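Local atomic coordinates of type II toxin-antitoxin system RelE/ParE family toxin (Pyrococcus horikoshii, PDB entry 1WMI), a protein that is probably the toxin of a type II toxin-antitoxin pair of the RelE/ParE family, here assembled with chains of another protein. Residues 41-46 and 59-64; 55-60 and 70-75; 64-69 and 80-85. All blocks are in the same frame, centred on the assembly; numbering follows the deposited sequence.

Contact 1 of 3, residues 41-46 and 59-64; sequences EKFDVI and ARLGDY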
loop_
_atom_site.group_PDB
_atom_site.type_symbol
_atom_site.label_atom_id
_atom_site.label_comp_id
_atom_site.label_asym_id
_atom_site.label_seq_id
_atom_site.Cartn_x
_atom_site.Cartn_y
_atom_site.Cartn_z
ATOM N N GLU A 41 -8.342 2.050 1.340
ATOM C CA GLU A 41 -7.948 2.698 2.584
ATOM C C GLU A 41 -7.836 1.786 3.796
ATOM O O GLU A 41 -6.801 1.752 4.466
ATOM C CB GLU A 41 -8.933 3.820 2.912
ATOM C CG GLU A 41 -8.288 5.132 3.316
ATOM C CD GLU A 41 -8.267 6.139 2.181
ATOM O OE1 GLU A 41 -9.353 6.430 1.636
ATOM O OE2 GLU A 41 -7.177 6.641 1.834
ATOM N N LYS A 42 -8.903 1.046 4.073
ATOM C CA LYS A 42 -8.936 0.176 5.238
ATOM C C LYS A 42 -8.014 -1.030 5.177
ATOM O O LYS A 42 -7.577 -1.522 6.215
ATOM C CB LYS A 42 -10.372 -0.286 5.502
ATOM C CG LYS A 42 -10.582 -0.949 6.859
ATOM C CD LYS A 42 -12.013 -0.746 7.334
ATOM C CE LYS A 42 -12.327 0.737 7.524
ATOM N NZ LYS A 42 -13.784 0.957 7.700
ATOM N N PHE A 43 -7.708 -1.507 3.976
ATOM C CA PHE A 43 -6.850 -2.673 3.859
ATOM C C PHE A 43 -5.599 -2.500 3.009
ATOM O O PHE A 43 -5.036 -3.484 2.525
ATOM C CB PHE A 43 -7.677 -3.852 3.354
ATOM C CG PHE A 43 -8.706 -4.322 4.335
ATOM C CD1 PHE A 43 -8.322 -5.024 5.472
ATOM C CD2 PHE A 43 -10.054 -4.039 4.144
ATOM C CE1 PHE A 43 -9.261 -5.441 6.409
ATOM C CE2 PHE A 43 -11.003 -4.451 5.075
ATOM C CZ PHE A 43 -10.603 -5.156 6.212
ATOM N N ASP A 44 -5.179 -1.253 2.818
ATOM C CA ASP A 44 -3.960 -0.935 2.066
ATOM C C ASP A 44 -3.835 -1.792 0.812
ATOM O O ASP A 44 -2.748 -2.248 0.462
ATOM C CB ASP A 44 -2.748 -1.170 2.975
ATOM C CG ASP A 44 -1.556 -0.303 2.610
ATOM O OD1 ASP A 44 -1.611 0.407 1.577
ATOM O OD2 ASP A 44 -0.556 -0.333 3.363
ATOM N N VAL A 45 -4.951 -2.003 0.129
ATOM C CA VAL A 45 -4.960 -2.835 -1.062
ATOM C C VAL A 45 -4.324 -2.200 -2.299
ATOM O O VAL A 45 -4.434 -0.992 -2.518
ATOM C CB VAL A 45 -6.408 -3.258 -1.417
ATOM C CG1 VAL A 45 -7.098 -3.857 -0.193
ATOM C CG2 VAL A 45 -7.183 -2.068 -1.910
ATOM N N ILE A 46 -3.662 -3.033 -3.104
ATOM C CA ILE A 46 -3.034 -2.585 -4.345
ATOM C C ILE A 46 -3.438 -3.501 -5.500
ATOM O O ILE A 46 -3.611 -4.707 -5.313
ATOM C CB ILE A 46 -1.501 -2.601 -4.251
ATOM C CG1 ILE A 46 -1.014 -4.024 -3.960
ATOM C CG2 ILE A 46 -1.033 -1.625 -3.186
ATOM C CD1 ILE A 46 0.492 -4.174 -4.007
ATOM N N ALA A 59 -4.359 -7.503 -0.427
ATOM C CA ALA A 59 -4.865 -6.788 0.729
ATOM C C ALA A 59 -3.995 -7.122 1.923
ATOM O O ALA A 59 -3.489 -8.239 2.047
ATOM C CB ALA A 59 -6.304 -7.180 1.010
ATOM N N ARG A 60 -3.818 -6.140 2.797
ATOM C CA ARG A 60 -3.017 -6.324 3.991
ATOM C C ARG A 60 -3.949 -6.350 5.208
ATOM O O ARG A 60 -4.693 -5.396 5.468
ATOM C CB ARG A 60 -1.980 -5.194 4.096
ATOM C CG ARG A 60 -0.926 -5.401 5.174
ATOM C CD ARG A 60 0.161 -4.334 5.113
ATOM N NE ARG A 60 1.032 -4.490 3.949
ATOM C CZ ARG A 60 1.860 -5.516 3.757
ATOM N NH1 ARG A 60 2.615 -5.566 2.667
ATOM N NH2 ARG A 60 1.938 -6.494 4.655
ATOM N N LEU A 61 -3.931 -7.462 5.937
ATOM C CA LEU A 61 -4.772 -7.587 7.115
ATOM C C LEU A 61 -3.958 -7.450 8.396
ATOM O O LEU A 61 -4.460 -7.687 9.492
ATOM C CB LEU A 61 -5.517 -8.926 7.096
ATOM C CG LEU A 61 -6.820 -8.966 6.283
ATOM C CD1 LEU A 61 -6.547 -8.685 4.812
ATOM C CD2 LEU A 61 -7.472 -10.321 6.453
ATOM N N GLY A 62 -2.699 -7.052 8.254
ATOM C CA GLY A 62 -1.839 -6.896 9.415
ATOM C C GLY A 62 -0.688 -7.886 9.401
ATOM O O GLY A 62 0.290 -7.702 8.671
ATOM N N ASP A 63 -0.811 -8.946 10.192
ATOM C CA ASP A 63 0.229 -9.963 10.276
ATOM C C ASP A 63 0.389 -10.782 9.000
ATOM O O ASP A 63 1.337 -11.562 8.870
ATOM C CB ASP A 63 -0.035 -10.904 11.454
ATOM C CG ASP A 63 -0.057 -10.178 12.786
ATOM O OD1 ASP A 63 -0.310 -10.824 13.823
ATOM O OD2 ASP A 63 0.176 -8.958 12.802
ATOM N N TYR A 64 -0.528 -10.606 8.056
ATOM C CA TYR A 64 -0.450 -11.346 6.807
ATOM C C TYR A 64 -1.129 -10.602 5.666
ATOM O O TYR A 64 -1.780 -9.582 5.878
ATOM C CB TYR A 64 -1.064 -12.741 6.981
ATOM C CG TYR A 64 -2.543 -12.741 7.289
ATOM C CD1 TYR A 64 -3.488 -12.939 6.279
ATOM C CD2 TYR A 64 -3.003 -12.536 8.594
ATOM C CE1 TYR A 64 -4.861 -12.933 6.561
ATOM C CE2 TYR A 64 -4.370 -12.526 8.885
ATOM C CZ TYR A 64 -5.292 -12.725 7.864
ATOM O OH TYR A 64 -6.641 -12.697 8.150
#
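With CG anti to the carbonyl carbon (chi1 -67°), the Phe43 side chain leans back beside its own backbone N and turns its CD1 toward Arg60 O and Leu61. Leu61 takes the same first torsion and brings CD1 to the ring obliquely, 4.1 Å from Phe43 CD1. The carbonyl oxygen of Arg60 sits near the plane of that ring, at its edge. The backbone fixes the register: Arg60 N donates to Phe43 O at 2.9 Å and 173°, almost straight, the donor in the carbonyl plane. This bond ties the end of helix 40-43 to the last residue of the strand; Asp44 then leaves the helix with positive phi (42°), turning the chain toward strand 46-49, one of the two outermost strands of the chain's RelE/ParE-type sheet, which lies beside strand 54-60. Beyond the turn Val45 sets CG1 anti to its carbonyl carbon, and this methyl meets Ala59 CB at 3.6 Å. Phe29 of helix 20-33 meets the Phe43 ring edge-to-face and also touches Ala59. Arg60 extends with CG anti to the backbone N and bends at chi3; its NE lies 4.5 Å from Asp44 OD2, beyond a salt bridge. Asp44 pairs with Arg60 and Arg58 of the second subunit, and reciprocally Arg60 NH1 bridges to Asp44 of that subunit, while its NH2 bonds to Arg85 O in its own chain.

Contact 2 of 3, residues 55-60 and 70-75; sequences DLYRAR and VNWKDK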
loop_
_atom_site.group_PDB
_atom_site.type_symbol
_atom_site.label_atom_id
_atom_site.label_comp_id
_atom_site.label_asym_id
_atom_site.label_seq_id
_atom_site.Cartn_x
_atom_site.Cartn_y
_atom_site.Cartn_z
ATOM N N ASP A 55 -9.327 -8.649 -12.090
ATOM C CA ASP A 55 -8.176 -7.936 -11.576
ATOM C C ASP A 55 -7.666 -8.742 -10.401
ATOM O O ASP A 55 -8.446 -9.411 -9.720
ATOM C CB ASP A 55 -8.577 -6.546 -11.083
ATOM C CG ASP A 55 -9.000 -5.633 -12.198
ATOM O OD1 ASP A 55 -9.522 -4.541 -11.899
ATOM O OD2 ASP A 55 -8.800 -6.002 -13.370
ATOM N N LEU A 56 -6.355 -8.693 -10.182
ATOM C CA LEU A 56 -5.741 -9.373 -9.052
ATOM C C LEU A 56 -5.408 -8.240 -8.094
ATOM O O LEU A 56 -5.050 -7.144 -8.524
ATOM C CB LEU A 56 -4.467 -10.111 -9.466
ATOM C CG LEU A 56 -4.616 -11.399 -10.276
ATOM C CD1 LEU A 56 -3.256 -11.855 -10.729
ATOM C CD2 LEU A 56 -5.277 -12.476 -9.437
ATOM N N TYR A 57 -5.555 -8.499 -6.802
ATOM C CA TYR A 57 -5.285 -7.498 -5.787
ATOM C C TYR A 57 -4.558 -8.127 -4.606
ATOM O O TYR A 57 -4.530 -9.348 -4.460
ATOM C CB TYR A 57 -6.607 -6.895 -5.293
ATOM C CG TYR A 57 -7.358 -6.083 -6.329
ATOM C CD1 TYR A 57 -6.997 -4.766 -6.603
ATOM C CD2 TYR A 57 -8.424 -6.636 -7.044
ATOM C CE1 TYR A 57 -7.672 -4.021 -7.552
ATOM C CE2 TYR A 57 -9.107 -5.895 -8.000
ATOM C CZ TYR A 57 -8.723 -4.586 -8.245
ATOM O OH TYR A 57 -9.392 -3.829 -9.170
ATOM N N ARG A 58 -3.956 -7.279 -3.781
ATOM C CA ARG A 58 -3.279 -7.728 -2.575
ATOM C C ARG A 58 -3.780 -6.863 -1.435
ATOM O O ARG A 58 -3.649 -5.637 -1.473
ATOM C CB ARG A 58 -1.760 -7.567 -2.657
ATOM C CG ARG A 58 -1.073 -8.043 -1.374
ATOM C CD ARG A 58 -0.095 -7.017 -0.823
ATOM N NE ARG A 58 -0.717 -5.720 -0.579
ATOM C CZ ARG A 58 -0.036 -4.609 -0.325
ATOM N NH1 ARG A 58 -0.674 -3.467 -0.112
ATOM N NH2 ARG A 58 1.286 -4.639 -0.289
ATOM N N ALA A 59 -4.359 -7.503 -0.427
ATOM C CA ALA A 59 -4.865 -6.788 0.729
ATOM C C ALA A 59 -3.995 -7.122 1.923
ATOM O O ALA A 59 -3.489 -8.239 2.047
ATOM C CB ALA A 59 -6.304 -7.180 1.010
ATOM N N ARG A 60 -3.818 -6.140 2.797
ATOM C CA ARG A 60 -3.017 -6.324 3.991
ATOM C C ARG A 60 -3.949 -6.350 5.208
ATOM O O ARG A 60 -4.693 -5.396 5.468
ATOM C CB ARG A 60 -1.980 -5.194 4.096
ATOM C CG ARG A 60 -0.926 -5.401 5.174
ATOM C CD ARG A 60 0.161 -4.334 5.113
ATOM N NE ARG A 60 1.032 -4.490 3.949
ATOM C CZ ARG A 60 1.860 -5.516 3.757
ATOM N NH1 ARG A 60 2.615 -5.566 2.667
ATOM N NH2 ARG A 60 1.938 -6.494 4.655
ATOM N N VAL A 70 -11.073 -10.104 -8.727
ATOM C CA VAL A 70 -12.390 -9.502 -8.835
ATOM C C VAL A 70 -12.853 -9.668 -10.268
ATOM O O VAL A 70 -12.206 -9.193 -11.204
ATOM C CB VAL A 70 -12.376 -7.987 -8.483
ATOM C CG1 VAL A 70 -13.772 -7.384 -8.687
ATOM C CG2 VAL A 70 -11.933 -7.789 -7.051
ATOM N N ASN A 71 -13.961 -10.379 -10.428
ATOM C CA ASN A 71 -14.553 -10.610 -11.734
ATOM C C ASN A 71 -15.723 -9.647 -11.744
ATOM O O ASN A 71 -16.773 -9.927 -11.163
ATOM C CB ASN A 71 -15.055 -12.047 -11.836
ATOM C CG ASN A 71 -15.423 -12.440 -13.249
ATOM O OD1 ASN A 71 -15.445 -11.608 -14.150
ATOM N ND2 ASN A 71 -15.724 -13.717 -13.447
ATOM N N TRP A 72 -15.529 -8.501 -12.385
ATOM C CA TRP A 72 -16.560 -7.481 -12.438
ATOM C C TRP A 72 -17.815 -7.897 -13.178
ATOM O O TRP A 72 -18.912 -7.517 -12.787
ATOM C CB TRP A 72 -15.997 -6.202 -13.056
ATOM C CG TRP A 72 -14.790 -5.693 -12.332
ATOM C CD1 TRP A 72 -13.487 -5.943 -12.643
ATOM C CD2 TRP A 72 -14.773 -4.865 -11.160
ATOM N NE1 TRP A 72 -12.656 -5.320 -11.743
ATOM C CE2 TRP A 72 -13.416 -4.651 -10.821
ATOM C CE3 TRP A 72 -15.767 -4.284 -10.363
ATOM C CZ2 TRP A 72 -13.028 -3.878 -9.716
ATOM C CZ3 TRP A 72 -15.385 -3.516 -9.265
ATOM C CH2 TRP A 72 -14.023 -3.319 -8.952
ATOM N N LYS A 73 -17.654 -8.685 -14.237
ATOM C CA LYS A 73 -18.786 -9.138 -15.043
ATOM C C LYS A 73 -19.753 -9.996 -14.241
ATOM O O LYS A 73 -20.960 -9.757 -14.243
ATOM C CB LYS A 73 -18.282 -9.933 -16.250
ATOM C CG LYS A 73 -19.324 -10.143 -17.346
ATOM C CD LYS A 73 -19.704 -11.612 -17.521
ATOM C CE LYS A 73 -20.767 -12.066 -16.534
ATOM N NZ LYS A 73 -22.133 -11.572 -16.847
ATOM N N ASP A 74 -19.216 -10.994 -13.548
ATOM C CA ASP A 74 -20.031 -11.901 -12.743
ATOM C C ASP A 74 -20.184 -11.438 -11.296
ATOM O O ASP A 74 -20.994 -11.988 -10.551
ATOM C CB ASP A 74 -19.406 -13.296 -12.741
ATOM C CG ASP A 74 -19.260 -13.879 -14.128
ATOM O OD1 ASP A 74 -18.166 -14.392 -14.442
ATOM O OD2 ASP A 74 -20.238 -13.850 -14.899
ATOM N N LYS A 75 -19.404 -10.434 -10.908
ATOM C CA LYS A 75 -19.428 -9.916 -9.540
ATOM C C LYS A 75 -18.972 -11.014 -8.576
ATOM O O LYS A 75 -19.624 -11.306 -7.583
ATOM C CB LYS A 75 -20.833 -9.424 -9.168
ATOM C CG LYS A 75 -21.306 -8.234 -9.999
ATOM C CD LYS A 75 -22.468 -7.495 -9.342
ATOM C CE LYS A 75 -23.749 -8.318 -9.325
ATOM N NZ LYS A 75 -24.874 -7.532 -8.732
#
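The indole of Trp72 is bounded on one face by Val70 CG1, 3.5 Å above the plane and over the ring centre, and at its edge by Asp55 and the Tyr57 hydroxyl. Val70 thus serves two aromatics: CG1, anti to its backbone N, lies over the indole, and CG2, anti to the carbonyl carbon, comes obliquely to the Tyr57 ring, 3.5 Å from CE2. Trp72 and Tyr57 cross at about a right angle, with Tyr57 OH 3.7 Å from CZ2 of the indole. Asp55 OD1 lies in this corner and takes two weak hydrogen bonds, from Trp72 NE1 at 3.2 Å and from Tyr57 OH at 2.8 Å. The carboxylate and indole planes are 69° apart, with OD1 at the edge of the indole. The other oxygen, OD2, accepts from the backbone N of Thr51, giving the buried carboxylate partners on both oxygens; such donors would be expected to stabilise its charge. Beneath the side chains, Asp55 and Val70 form an antiparallel hydrogen-bonded pair. Asp55 N donates to Val70 O at 3.1 Å, on a lone pair, and Val70 N returns a bond to Asp55 O at 2.9 Å. Past Val70 the chain leaves the strand at Trp72. A basic side chain of another protein makes a cation-pi contact with the indole, and an apolar one packs on it. The pair joins the start of strand 54-60 to the end of strand 65-71, two neighbours of a hairpin, with strand 46-49 along the other edge of 54-60 and strand 76-83 beyond 65-71.

Contact 3 of 3, residues 64-69 and 80-85; sequences YRVIYS and LKLKPR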
loop_
_atom_site.group_PDB
_atom_site.type_symbol
_atom_site.label_atom_id
_atom_site.label_comp_id
_atom_site.label_asym_id
_atom_site.label_seq_id
_atom_site.Cartn_x
_atom_site.Cartn_y
_atom_site.Cartn_z
ATOM N N TYR A 64 -0.528 -10.606 8.056
ATOM C CA TYR A 64 -0.450 -11.346 6.807
ATOM C C TYR A 64 -1.129 -10.602 5.666
ATOM O O TYR A 64 -1.780 -9.582 5.878
ATOM C CB TYR A 64 -1.064 -12.741 6.981
ATOM C CG TYR A 64 -2.543 -12.741 7.289
ATOM C CD1 TYR A 64 -3.488 -12.939 6.279
ATOM C CD2 TYR A 64 -3.003 -12.536 8.594
ATOM C CE1 TYR A 64 -4.861 -12.933 6.561
ATOM C CE2 TYR A 64 -4.370 -12.526 8.885
ATOM C CZ TYR A 64 -5.292 -12.725 7.864
ATOM O OH TYR A 64 -6.641 -12.697 8.150
ATOM N N ARG A 65 -0.954 -11.118 4.456
ATOM C CA ARG A 65 -1.537 -10.517 3.262
ATOM C C ARG A 65 -2.416 -11.514 2.511
ATOM O O ARG A 65 -2.136 -12.718 2.497
ATOM C CB ARG A 65 -0.426 -10.031 2.330
ATOM C CG ARG A 65 0.409 -8.884 2.886
ATOM C CD ARG A 65 1.649 -8.663 2.038
ATOM N NE ARG A 65 2.583 -9.776 2.173
ATOM C CZ ARG A 65 3.525 -10.079 1.286
ATOM N NH1 ARG A 65 4.330 -11.113 1.502
ATOM N NH2 ARG A 65 3.652 -9.361 0.178
ATOM N N VAL A 66 -3.484 -11.016 1.897
ATOM C CA VAL A 66 -4.365 -11.884 1.135
ATOM C C VAL A 66 -4.429 -11.385 -0.300
ATOM O O VAL A 66 -4.561 -10.180 -0.542
ATOM C CB VAL A 66 -5.805 -11.923 1.727
ATOM C CG1 VAL A 66 -5.765 -12.287 3.203
ATOM C CG2 VAL A 66 -6.482 -10.590 1.537
ATOM N N ILE A 67 -4.308 -12.309 -1.249
ATOM C CA ILE A 67 -4.388 -11.977 -2.667
ATOM C C ILE A 67 -5.701 -12.527 -3.214
ATOM O O ILE A 67 -6.051 -13.683 -2.973
ATOM C CB ILE A 67 -3.209 -12.572 -3.464
ATOM C CG1 ILE A 67 -1.890 -12.020 -2.923
ATOM C CG2 ILE A 67 -3.339 -12.203 -4.934
ATOM C CD1 ILE A 67 -0.671 -12.376 -3.780
ATOM N N TYR A 68 -6.426 -11.696 -3.951
ATOM C CA TYR A 68 -7.719 -12.100 -4.482
ATOM C C TYR A 68 -8.000 -11.519 -5.851
ATOM O O TYR A 68 -7.312 -10.605 -6.303
ATOM C CB TYR A 68 -8.830 -11.681 -3.510
ATOM C CG TYR A 68 -9.011 -10.183 -3.337
ATOM C CD1 TYR A 68 -9.953 -9.485 -4.083
ATOM C CD2 TYR A 68 -8.270 -9.478 -2.389
ATOM C CE1 TYR A 68 -10.164 -8.120 -3.889
ATOM C CE2 TYR A 68 -8.470 -8.116 -2.185
ATOM C CZ TYR A 68 -9.423 -7.443 -2.938
ATOM O OH TYR A 68 -9.642 -6.102 -2.729
ATOM N N SER A 69 -9.014 -12.061 -6.512
ATOM C CA SER A 69 -9.393 -11.581 -7.827
ATOM C C SER A 69 -10.802 -11.020 -7.806
ATOM O O SER A 69 -11.624 -11.398 -6.973
ATOM C CB SER A 69 -9.311 -12.710 -8.845
ATOM O OG SER A 69 -10.109 -13.804 -8.443
ATOM N N LEU A 80 -7.639 -15.914 -3.433
ATOM C CA LEU A 80 -6.688 -16.859 -4.000
ATOM C C LEU A 80 -5.694 -17.464 -3.011
ATOM O O LEU A 80 -5.570 -18.686 -2.937
ATOM C CB LEU A 80 -5.938 -16.210 -5.165
ATOM C CG LEU A 80 -6.766 -15.955 -6.434
ATOM C CD1 LEU A 80 -7.626 -17.178 -6.754
ATOM C CD2 LEU A 80 -7.652 -14.761 -6.233
ATOM N N LYS A 81 -4.975 -16.630 -2.262
ATOM C CA LYS A 81 -4.009 -17.158 -1.303
ATOM C C LYS A 81 -3.573 -16.165 -0.234
ATOM O O LYS A 81 -3.895 -14.978 -0.296
ATOM C CB LYS A 81 -2.763 -17.678 -2.028
ATOM C CG LYS A 81 -1.896 -16.582 -2.616
ATOM C CD LYS A 81 -0.567 -17.124 -3.099
ATOM C CE LYS A 81 0.265 -17.678 -1.953
ATOM N NZ LYS A 81 1.608 -18.125 -2.441
ATOM N N LEU A 82 -2.840 -16.677 0.753
ATOM C CA LEU A 82 -2.341 -15.870 1.861
ATOM C C LEU A 82 -0.833 -15.778 1.767
ATOM O O LEU A 82 -0.194 -16.629 1.150
ATOM C CB LEU A 82 -2.708 -16.510 3.196
ATOM C CG LEU A 82 -4.173 -16.878 3.415
ATOM C CD1 LEU A 82 -4.345 -17.455 4.813
ATOM C CD2 LEU A 82 -5.044 -15.644 3.227
ATOM N N LYS A 83 -0.274 -14.741 2.384
ATOM C CA LYS A 83 1.167 -14.525 2.405
ATOM C C LYS A 83 1.603 -13.903 3.736
ATOM O O LYS A 83 0.807 -13.254 4.425
ATOM C CB LYS A 83 1.590 -13.627 1.238
ATOM C CG LYS A 83 1.424 -14.275 -0.132
ATOM C CD LYS A 83 1.843 -13.320 -1.242
ATOM C CE LYS A 83 3.321 -13.450 -1.608
ATOM N NZ LYS A 83 3.566 -14.603 -2.518
ATOM N N PRO A 84 2.878 -14.106 4.117
ATOM C CA PRO A 84 3.435 -13.574 5.365
ATOM C C PRO A 84 3.336 -12.055 5.431
ATOM O O PRO A 84 2.892 -11.416 4.482
ATOM C CB PRO A 84 4.889 -14.044 5.323
ATOM C CG PRO A 84 4.813 -15.303 4.551
ATOM C CD PRO A 84 3.877 -14.936 3.423
ATOM N N ARG A 85 3.760 -11.494 6.559
ATOM C CA ARG A 85 3.753 -10.051 6.792
ATOM C C ARG A 85 4.373 -9.375 5.578
ATOM O O ARG A 85 3.951 -8.291 5.146
ATOM C CB ARG A 85 4.627 -9.721 8.004
ATOM C CG ARG A 85 4.112 -8.606 8.890
ATOM C CD ARG A 85 3.083 -9.149 9.854
ATOM N NE ARG A 85 3.568 -9.248 11.231
ATOM C CZ ARG A 85 3.041 -8.577 12.250
ATOM N NH1 ARG A 85 2.018 -7.760 12.044
ATOM N NH2 ARG A 85 3.529 -8.724 13.474
#
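Val66 and Leu82 form the apolar centre, side by side and pointing the same way from a non-hydrogen-bonded antiparallel pair, with Val66 CG1 pressed to 3.4 Å from Leu82 CD2, tighter than usual van der Waals contact. Phe29 of helix 20-33 packs on Val66 from that side, and the Tyr64 ring borders the group through CE1, 4.3 Å from Leu82 CD2. On the opposite face of the sheet Ile67 CD1 crosses obliquely to Lys83 CD at 3.7 Å, so the lysine chain contributes its aliphatic part here. The backbones are held by bonds at both hydrogen-bonded pairs. Arg65 N and Lys83 N exchange bonds with each other's carbonyls, although Arg65 N stands above the carbonyl plane of Lys83, not on a lone pair. Ile67 N gives Lys81 O a nearly straight bond (174°), and Ile67 O in turn accepts from both Lys81 N and Leu80 N, at 3.2 and 2.8 Å. Further out, the Arg65 chain bends at chi3 (-69°) and places its guanidinium across Lys83, whose CB lies over one face, 3.7 Å from Arg65 NH1. In the guanidinium plane, Arg65 NE donates to Pro84 O at 2.8 Å, nearly along the C=O axis, with a weaker bond from NH1 to the same oxygen. This grip fixes the rotation of the guanidinium. Acidic side chains of another protein chain pair with Arg65 NH1 and NH2 and with Lys83 NZ, and would offset the proximity of the two like charges. Leu80 and Lys81 both facing Ile67 define a classic beta bulge in the hairpin of strands 65-71 and 76-83, at the centre of the sheet of this RelE/ParE-family toxin.

The three contacts tie successive parts of one sheet together. Contacts 1 and 2 share Ala59 and Arg60 on strand 54-60, their centres about 14 Å apart, and a probable hydrogen bond from Arg58 N to Ile46 O (3.0 Å) continues the sheet between them. Contacts 1 and 3, about 9 Å apart between centres, share Tyr64 and are joined by a salt bridge between Asp63 and Arg85. Contacts 2 and 3 both use strand 65-71; Ala59 N lies 2.7 Å from Val66 O, a probable hydrogen bond. Basic side chains of contacts 2 and 3 meet acidic ones of another protein, consistent with an antitoxin partner; contacts 1 and 2 also meet the second subunit through Asp44, Arg58 and Arg60.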